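Local coordinates for protein MtVAO615 (Myceliophthora thermophila, PDB 6F72) that carries one bicovalently bound FAD and is probably an oxidase whose reduced flavin reacts rapidly with molecular oxygen, its substrate still unknown, at residues 540-543 and 544-548. Numbering follows the deposited sequence.
Sequences LRVK and KKYDP
Lys543, in the last turn of helix 536-546, and Asp547, just past its end, lie side by side, pointing the same way, and a salt bridge joins these buried residues, Lys543 NZ to Asp547 OD2 at 2.7 Å. The ammonium reaches OD2 on its anti side, 19° out of the carboxylate plane. A lysine suits this place because its ammonium can give one N-H to OD2 and still serve the backbone carbonyls of Thr285 and Phe552, while the aspartate takes the backbone N-H of Val551 on OD1 and of Phe552 on OD2. Lys543 sends CG out opposite its own backbone N (chi1 168°), and a bend at chi2 (73°) carries the chain alongside Asp547. The backbone joins the same pair: Asp547 N donates to Lys543 O at 2.8 Å, the last helical step before Asp547 leaves helical geometry. One residue earlier in each case, Val542 CG1 packs 3.7 Å from Tyr546 CD2, and the tyrosine hydroxyl bonds to Asp273, which also pairs with Lys545 NZ. Val542 touches Ala277 and Tyr546 touches Leu274, so branched and flat apolar groups suit the side meeting helix 272-278. A methionine in place of Lys543 would probably leave the buried Asp547 charge without its mate and take this donor from both carbonyls. The paired charges, which probably offset one another, and their backbone bonds join this helix end to Val551, Phe552 and Thr285.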
ATOM      1  N   LEU A 540     -17.829  -6.668  -9.253  1.00 22.87           N
ATOM      2  CA  LEU A 540     -18.370  -5.882 -10.358  1.00 23.38           C
ATOM      3  C   LEU A 540     -19.847  -5.552 -10.175  1.00 23.89           C
ATOM      4  O   LEU A 540     -20.290  -4.448 -10.513  1.00 24.18           O
ATOM      5  CB  LEU A 540     -18.127  -6.577 -11.702  1.00 23.60           C
ATOM      6  CG  LEU A 540     -18.401  -5.770 -12.971  1.00 23.98           C
ATOM      7  CD1 LEU A 540     -17.435  -4.585 -13.125  1.00 23.75           C
ATOM      8  CD2 LEU A 540     -18.314  -6.692 -14.178  1.00 24.41           C
ATOM      9  N   ARG A 541     -20.604  -6.513  -9.659  1.00 24.32           N
ATOM     10  CA  ARG A 541     -21.998  -6.279  -9.280  1.00 24.82           C
ATOM     11  C   ARG A 541     -22.147  -5.202  -8.206  1.00 24.63           C
ATOM     12  O   ARG A 541     -23.055  -4.379  -8.300  1.00 24.99           O
ATOM     13  CB  ARG A 541     -22.666  -7.568  -8.839  1.00 25.23           C
ATOM     14  CG  ARG A 541     -22.982  -8.508  -9.991  1.00 25.87           C
ATOM     15  CD  ARG A 541     -23.991  -9.567  -9.579  1.00 26.46           C
ATOM     16  NE  ARG A 541     -23.500 -10.444  -8.515  1.00 26.33           N
ATOM     17  CZ  ARG A 541     -22.760 -11.543  -8.703  1.00 26.37           C
ATOM     18  NH1 ARG A 541     -22.371 -11.932  -9.917  1.00 26.55           N
ATOM     19  NH2 ARG A 541     -22.390 -12.259  -7.654  1.00 26.30           N
ATOM     20  N   VAL A 542     -21.279  -5.220  -7.191  1.00 24.16           N
ATOM     21  CA  VAL A 542     -21.303  -4.200  -6.130  1.00 24.18           C
ATOM     22  C   VAL A 542     -20.940  -2.826  -6.731  1.00 24.27           C
ATOM     23  O   VAL A 542     -21.607  -1.831  -6.458  1.00 24.57           O
ATOM     24  CB  VAL A 542     -20.362  -4.533  -4.938  1.00 23.73           C
ATOM     25  CG1 VAL A 542     -20.428  -3.446  -3.865  1.00 23.65           C
ATOM     26  CG2 VAL A 542     -20.719  -5.874  -4.315  1.00 23.86           C
ATOM     27  N   LYS A 543     -19.896  -2.800  -7.561  1.00 24.06           N
ATOM     28  CA  LYS A 543     -19.474  -1.598  -8.276  1.00 24.18           C
ATOM     29  C   LYS A 543     -20.609  -0.986  -9.104  1.00 24.88           C
ATOM     30  O   LYS A 543     -20.839   0.223  -9.021  1.00 25.10           O
ATOM     31  CB  LYS A 543     -18.240  -1.894  -9.156  1.00 23.80           C
ATOM     32  CG  LYS A 543     -17.868  -0.815 -10.176  1.00 23.83           C
ATOM     33  CD  LYS A 543     -17.249   0.418  -9.538  1.00 23.55           C
ATOM     34  CE  LYS A 543     -16.595   1.291 -10.595  1.00 23.64           C
ATOM     35  NZ  LYS A 543     -16.075   2.517  -9.939  1.00 23.51           N
ATOM     36  N   LYS A 544     -21.308  -1.809  -9.885  1.00 25.37           N
ATOM     37  CA  LYS A 544     -22.458  -1.353 -10.684  1.00 26.12           C
ATOM     38  C   LYS A 544     -23.667  -0.916  -9.850  1.00 26.49           C
ATOM     39  O   LYS A 544     -24.444  -0.050 -10.289  1.00 26.97           O
ATOM     40  CB  LYS A 544     -22.873  -2.417 -11.697  1.00 26.69           C
ATOM     41  CG  LYS A 544     -21.930  -2.500 -12.886  1.00 26.76           C
ATOM     42  CD  LYS A 544     -22.204  -3.753 -13.700  1.00 27.28           C
ATOM     43  CE  LYS A 544     -21.326  -3.765 -14.945  1.00 27.39           C
ATOM     44  NZ  LYS A 544     -21.183  -5.153 -15.475  1.00 27.70           N
ATOM     45  N   LYS A 545     -23.817  -1.498  -8.660  1.00 26.21           N
ATOM     46  CA  LYS A 545     -24.868  -1.078  -7.720  1.00 26.55           C
ATOM     47  C   LYS A 545     -24.629   0.335  -7.156  1.00 26.52           C
ATOM     48  O   LYS A 545     -25.505   1.187  -7.246  1.00 26.90           O
ATOM     49  CB  LYS A 545     -25.027  -2.085  -6.581  1.00 26.36           C
ATOM     50  CG  LYS A 545     -26.196  -1.782  -5.653  1.00 26.81           C
ATOM     51  CD  LYS A 545     -26.414  -2.891  -4.634  1.00 26.76           C
ATOM     52  CE  LYS A 545     -27.303  -2.407  -3.495  1.00 27.11           C
ATOM     53  NZ  LYS A 545     -27.486  -3.503  -2.500  1.00 27.19           N
ATOM     54  N   TYR A 546     -23.442   0.555  -6.591  1.00 26.14           N
ATOM     55  CA  TYR A 546     -23.081   1.798  -5.882  1.00 26.25           C
ATOM     56  C   TYR A 546     -22.437   2.887  -6.740  1.00 26.44           C
ATOM     57  O   TYR A 546     -22.313   4.047  -6.303  1.00 26.66           O
ATOM     58  CB  TYR A 546     -22.197   1.475  -4.670  1.00 25.63           C
ATOM     59  CG  TYR A 546     -22.944   0.693  -3.623  1.00 25.72           C
ATOM     60  CD1 TYR A 546     -23.739   1.352  -2.675  1.00 26.11           C
ATOM     61  CD2 TYR A 546     -22.898  -0.712  -3.599  1.00 25.52           C
ATOM     62  CE1 TYR A 546     -24.456   0.642  -1.719  1.00 26.20           C
ATOM     63  CE2 TYR A 546     -23.607  -1.438  -2.640  1.00 25.60           C
ATOM     64  CZ  TYR A 546     -24.387  -0.752  -1.702  1.00 26.01           C
ATOM     65  OH  TYR A 546     -25.104  -1.445  -0.748  1.00 26.05           O
ATOM     66  N   ASP A 547     -22.020   2.517  -7.948  1.00 26.51           N
ATOM     67  CA  ASP A 547     -21.413   3.452  -8.887  1.00 26.70           C
ATOM     68  C   ASP A 547     -21.839   3.117 -10.331  1.00 27.16           C
ATOM     69  O   ASP A 547     -20.980   2.900 -11.198  1.00 26.92           O
ATOM     70  CB  ASP A 547     -19.877   3.460  -8.707  1.00 26.17           C
ATOM     71  CG  ASP A 547     -19.181   4.567  -9.502  1.00 26.29           C
ATOM     72  OD1 ASP A 547     -19.865   5.513  -9.939  1.00 26.78           O
ATOM     73  OD2 ASP A 547     -17.939   4.485  -9.704  1.00 25.90           O
ATOM     74  N   PRO A 548     -23.168   3.107 -10.613  1.00 27.87           N
ATOM     75  CA  PRO A 548     -23.631   2.686 -11.954  1.00 28.39           C
ATOM     76  C   PRO A 548     -23.072   3.507 -13.122  1.00 28.77           C
ATOM     77  O   PRO A 548     -22.966   2.982 -14.233  1.00 28.85           O
ATOM     78  CB  PRO A 548     -25.147   2.865 -11.879  1.00 29.03           C
ATOM     79  CG  PRO A 548     -25.362   3.874 -10.798  1.00 29.10           C
ATOM     80  CD  PRO A 548     -24.293   3.589  -9.787  1.00 28.35           C
TER